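Local coordinates for protein ChiX (Serratia marcescens, PDB 5OPZ) that cleaves the L-Ala-D-Glu peptide bond of peptidoglycan as a zinc-dependent endopeptidase and is required for secretion of chitinases, at residues Q97-V102 with V113-E118; A82-V87 with W92-Q97. One frame throughout, in Å; residues are numbered along the deposited sequence.

Contact 1: residues Q97-V102 with V113-E118; sequences QIAVAV and VEWGGE
A99 and V102 of helix 92-109 face W115 and V113 of strand 113-115, with the CA atoms of A99 and W115 7.1 Å apart. This is a helix packed on the antiparallel sheet of an alpha+beta fold, against one of its outermost strands, in a zinc peptidase of the D-alanyl-D-alanine carboxypeptidase family. In a CH-pi contact, the A99 methyl sits over the six-membered ring of W115, its CB 3.5 Å from the ring centroid and only 11° off the ring normal. CG of W115 is anti to the backbone N (chi1 179°), which carries the indole out from the strand toward the helix. The CA of G117, in the 3-10 segment that follows the strand, lies over the centre of the opposite face, so the ring is sandwiched; together with a stack on F128 this probably limits how far the indole can tilt. NE1 is hydrogen-bonded to the carbonyl O of G125. OE2 of E118 lies in plane at the ring edge and forms a salt bridge with R103 of the same helix. One turn on from A99, V102 crosses V113 at about a right angle, V102 CG1 lying 4.0 Å from V113 CG1.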
# COMPACT_ATOMS: atom_id res chain seq x y z
N GLN A 97 -10.34 5.86 -3.09
CA GLN A 97 -9.73 7.15 -3.42
C GLN A 97 -8.24 7.08 -3.42
O GLN A 97 -7.60 7.71 -4.27
CB GLN A 97 -10.23 8.22 -2.47
CG GLN A 97 -11.70 8.57 -2.66
CD GLN A 97 -12.13 9.77 -1.86
OE1 GLN A 97 -11.70 10.86 -2.15
NE2 GLN A 97 -13.00 9.57 -0.87
N ILE A 98 -7.68 6.39 -2.43
CA ILE A 98 -6.24 6.15 -2.43
C ILE A 98 -5.82 5.47 -3.74
O ILE A 98 -4.77 5.83 -4.33
CB ILE A 98 -5.74 5.37 -1.20
CG1 ILE A 98 -6.00 6.19 0.05
CG2 ILE A 98 -4.27 4.99 -1.33
CD1 ILE A 98 -6.04 5.36 1.31
N ALA A 99 -6.56 4.46 -4.17
CA ALA A 99 -6.20 3.74 -5.38
C ALA A 99 -6.25 4.63 -6.61
O ALA A 99 -5.50 4.37 -7.54
CB ALA A 99 -7.06 2.51 -5.55
N VAL A 100 -7.12 5.64 -6.66
CA VAL A 100 -7.09 6.61 -7.80
C VAL A 100 -5.70 7.26 -7.86
O VAL A 100 -5.12 7.41 -8.95
CB VAL A 100 -8.17 7.69 -7.65
CG1 VAL A 100 -7.99 8.87 -8.59
CG2 VAL A 100 -9.51 7.05 -7.86
N ALA A 101 -5.22 7.71 -6.70
CA ALA A 101 -3.94 8.35 -6.61
C ALA A 101 -2.79 7.40 -6.99
O ALA A 101 -1.87 7.81 -7.69
CB ALA A 101 -3.73 8.88 -5.23
N VAL A 102 -2.83 6.16 -6.49
CA VAL A 102 -1.84 5.19 -6.84
C VAL A 102 -1.85 4.90 -8.32
O VAL A 102 -0.76 4.81 -8.92
CB VAL A 102 -1.96 3.90 -6.00
CG1 VAL A 102 -0.98 2.84 -6.51
CG2 VAL A 102 -1.74 4.19 -4.55
N VAL A 113 0.67 -1.14 -11.12
CA VAL A 113 0.56 -1.55 -9.72
C VAL A 113 -0.79 -2.19 -9.54
O VAL A 113 -1.79 -1.54 -9.77
CB VAL A 113 0.77 -0.36 -8.74
CG1 VAL A 113 0.54 -0.76 -7.28
CG2 VAL A 113 2.16 0.22 -8.97
N GLU A 114 -0.83 -3.42 -9.06
CA GLU A 114 -2.08 -4.13 -8.82
C GLU A 114 -2.60 -3.74 -7.45
O GLU A 114 -1.84 -3.57 -6.51
CB GLU A 114 -1.87 -5.64 -8.85
CG GLU A 114 -1.57 -6.24 -10.21
CD GLU A 114 -1.24 -7.73 -10.16
OE1 GLU A 114 -0.20 -8.13 -9.57
OE2 GLU A 114 -2.03 -8.51 -10.71
N TRP A 115 -3.91 -3.55 -7.40
CA TRP A 115 -4.63 -3.17 -6.20
C TRP A 115 -5.53 -4.34 -5.72
O TRP A 115 -6.26 -4.90 -6.52
CB TRP A 115 -5.50 -1.95 -6.49
CG TRP A 115 -6.31 -1.47 -5.36
CD1 TRP A 115 -5.93 -1.43 -4.04
CD2 TRP A 115 -7.66 -0.98 -5.40
NE1 TRP A 115 -6.93 -0.89 -3.28
CE2 TRP A 115 -8.00 -0.60 -4.08
CE3 TRP A 115 -8.58 -0.75 -6.43
CZ2 TRP A 115 -9.28 -0.08 -3.77
CZ3 TRP A 115 -9.83 -0.22 -6.12
CH2 TRP A 115 -10.16 0.09 -4.81
N GLY A 116 -5.52 -4.61 -4.43
CA GLY A 116 -6.40 -5.65 -3.87
C GLY A 116 -7.86 -5.32 -4.00
O GLY A 116 -8.69 -6.20 -3.86
N GLY A 117 -8.18 -4.06 -4.26
CA GLY A 117 -9.56 -3.70 -4.53
C GLY A 117 -10.10 -4.19 -5.85
O GLY A 117 -11.30 -4.16 -6.06
N GLU A 118 -9.21 -4.73 -6.68
CA GLU A 118 -9.53 -5.37 -7.95
C GLU A 118 -9.16 -6.85 -8.01
O GLU A 118 -9.12 -7.45 -9.10
CB GLU A 118 -8.83 -4.58 -9.08
CG GLU A 118 -9.42 -3.19 -9.28
CD GLU A 118 -8.52 -2.21 -10.03
OE1 GLU A 118 -7.40 -2.54 -10.50
OE2 GLU A 118 -8.98 -1.08 -10.27

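Contact 2: residues A82-V87 with W92-Q97; sequences AMPAGV and WDYYAQ
Two neighbouring tyrosines of helix 92-109, Y94 and Y95, receive A82 and P84 in quite different ways. P84 crosses the Y94 side chain at about a right angle and lays its CG over one face of the phenol ring, toward the rim that bears the hydroxyl. This CH-pi contact puts P84 CG 3.9 Å from the ring centroid, 21° off the normal. Closer to the helix backbone, A82 CB lies 3.7 Å from Y94 CB. Y95 instead makes a polar contact with its outer end: A82 N donates to Y95 OH in a nearly straight hydrogen bond of 2.9 Å, with an angle of 174° at the hydrogen. CG of Y95 stands anti to its carbonyl carbon (chi1 -65°), and from there the long ring carries the hydroxyl to the end of strand 77-82. The same oxygen is hydrogen-bonded to the carbonyl O of S89, and so links the end of strand 77-82 to the loop ahead of the helix. A82 CB also lies 3.8 Å from Y95 CZ. Such packing joins the two ends of a strand-loop-helix connection, here leading from a central strand of the antiparallel sheet into the helix.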
# COMPACT_ATOMS: atom_id res chain seq x y z
N ALA A 82 -5.81 4.15 5.55
CA ALA A 82 -6.39 5.51 5.37
C ALA A 82 -6.42 6.23 6.72
O ALA A 82 -6.79 5.63 7.73
CB ALA A 82 -7.78 5.40 4.85
N MET A 83 -6.03 7.51 6.69
CA MET A 83 -5.89 8.34 7.89
C MET A 83 -6.65 9.67 7.78
O MET A 83 -6.07 10.74 7.95
CB MET A 83 -4.39 8.67 8.10
CG MET A 83 -3.44 7.52 8.30
SD MET A 83 -3.85 6.62 9.77
CE MET A 83 -3.48 7.81 11.05
N PRO A 84 -7.94 9.63 7.40
CA PRO A 84 -8.68 10.87 7.28
C PRO A 84 -8.66 11.67 8.59
O PRO A 84 -8.95 11.12 9.67
CB PRO A 84 -10.09 10.40 6.93
CG PRO A 84 -10.16 8.98 7.44
CD PRO A 84 -8.80 8.45 7.24
N ALA A 85 -8.25 12.92 8.46
CA ALA A 85 -8.17 13.80 9.62
C ALA A 85 -7.28 13.23 10.73
O ALA A 85 -7.45 13.52 11.91
CB ALA A 85 -9.56 14.18 10.14
N GLY A 86 -6.31 12.40 10.32
CA GLY A 86 -5.42 11.76 11.31
C GLY A 86 -5.93 10.55 12.07
O GLY A 86 -5.27 10.16 13.02
N VAL A 87 -7.08 10.00 11.68
CA VAL A 87 -7.72 8.88 12.38
C VAL A 87 -7.81 7.74 11.38
O VAL A 87 -8.37 7.88 10.30
CB VAL A 87 -9.15 9.27 12.90
CG1 VAL A 87 -9.77 8.14 13.72
CG2 VAL A 87 -9.09 10.53 13.75
N TRP A 92 -14.24 1.36 2.90
CA TRP A 92 -13.87 1.07 1.51
C TRP A 92 -13.61 2.30 0.66
O TRP A 92 -12.65 2.35 -0.08
CB TRP A 92 -14.99 0.24 0.83
CG TRP A 92 -14.82 0.08 -0.64
CD1 TRP A 92 -15.41 0.84 -1.62
CD2 TRP A 92 -13.96 -0.83 -1.32
NE1 TRP A 92 -14.96 0.46 -2.85
CE2 TRP A 92 -14.06 -0.56 -2.70
CE3 TRP A 92 -13.09 -1.84 -0.89
CZ2 TRP A 92 -13.39 -1.32 -3.66
CZ3 TRP A 92 -12.39 -2.56 -1.83
CH2 TRP A 92 -12.56 -2.31 -3.20
N ASP A 93 -14.49 3.29 0.74
CA ASP A 93 -14.39 4.43 -0.14
C ASP A 93 -13.08 5.18 -0.02
O ASP A 93 -12.57 5.72 -1.00
CB ASP A 93 -15.58 5.40 0.01
CG ASP A 93 -16.73 4.99 -0.82
OD1 ASP A 93 -16.47 4.62 -1.97
OD2 ASP A 93 -17.85 5.03 -0.32
N TYR A 94 -12.50 5.20 1.18
CA TYR A 94 -11.22 5.85 1.37
C TYR A 94 -10.12 5.15 0.55
O TYR A 94 -9.29 5.80 -0.08
CB TYR A 94 -10.83 5.89 2.84
CG TYR A 94 -11.65 6.80 3.74
CD1 TYR A 94 -11.72 8.16 3.48
CD2 TYR A 94 -12.27 6.34 4.86
CE1 TYR A 94 -12.40 9.01 4.27
CE2 TYR A 94 -13.01 7.17 5.68
CZ TYR A 94 -13.08 8.51 5.37
OH TYR A 94 -13.77 9.33 6.22
N TYR A 95 -10.16 3.82 0.57
CA TYR A 95 -9.19 3.02 -0.18
C TYR A 95 -9.41 3.14 -1.67
O TYR A 95 -8.44 3.17 -2.44
CB TYR A 95 -9.25 1.53 0.29
CG TYR A 95 -8.81 1.47 1.71
CD1 TYR A 95 -9.70 1.70 2.76
CD2 TYR A 95 -7.47 1.34 2.04
CE1 TYR A 95 -9.27 1.82 4.04
CE2 TYR A 95 -7.04 1.40 3.32
CZ TYR A 95 -7.95 1.67 4.35
OH TYR A 95 -7.47 1.83 5.64
N ALA A 96 -10.66 3.29 -2.12
CA ALA A 96 -10.91 3.56 -3.54
C ALA A 96 -10.26 4.87 -3.98
O ALA A 96 -9.72 4.98 -5.09
CB ALA A 96 -12.39 3.50 -3.86
N GLN A 97 -10.34 5.86 -3.09
CA GLN A 97 -9.73 7.15 -3.42
C GLN A 97 -8.24 7.08 -3.42
O GLN A 97 -7.60 7.71 -4.27
CB GLN A 97 -10.23 8.22 -2.47
CG GLN A 97 -11.70 8.57 -2.66
CD GLN A 97 -12.13 9.77 -1.86
OE1 GLN A 97 -11.70 10.86 -2.15
NE2 GLN A 97 -13.00 9.57 -0.87

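Contact 2 closes the loop between strand 77-82 and helix 92-109, and contact 1 then sets the same helix against strand 113-115 of the sheet; their centres lie 12 Å apart and Q97 belongs to both. The two meet directly at the indole of W115, whose CZ2 is 3.6 Å from Y95 O and whose CH2 is 3.7 Å from W92 CZ2. G117 CA also packs at 3.6 Å against W92 CH2. The zinc ion, bound by H72, D79 and H127, is about 9 Å from the side chain of W115 and about 10 Å from that of Y95. Neither contact supplies a zinc ligand; both lie outside the coordination shell.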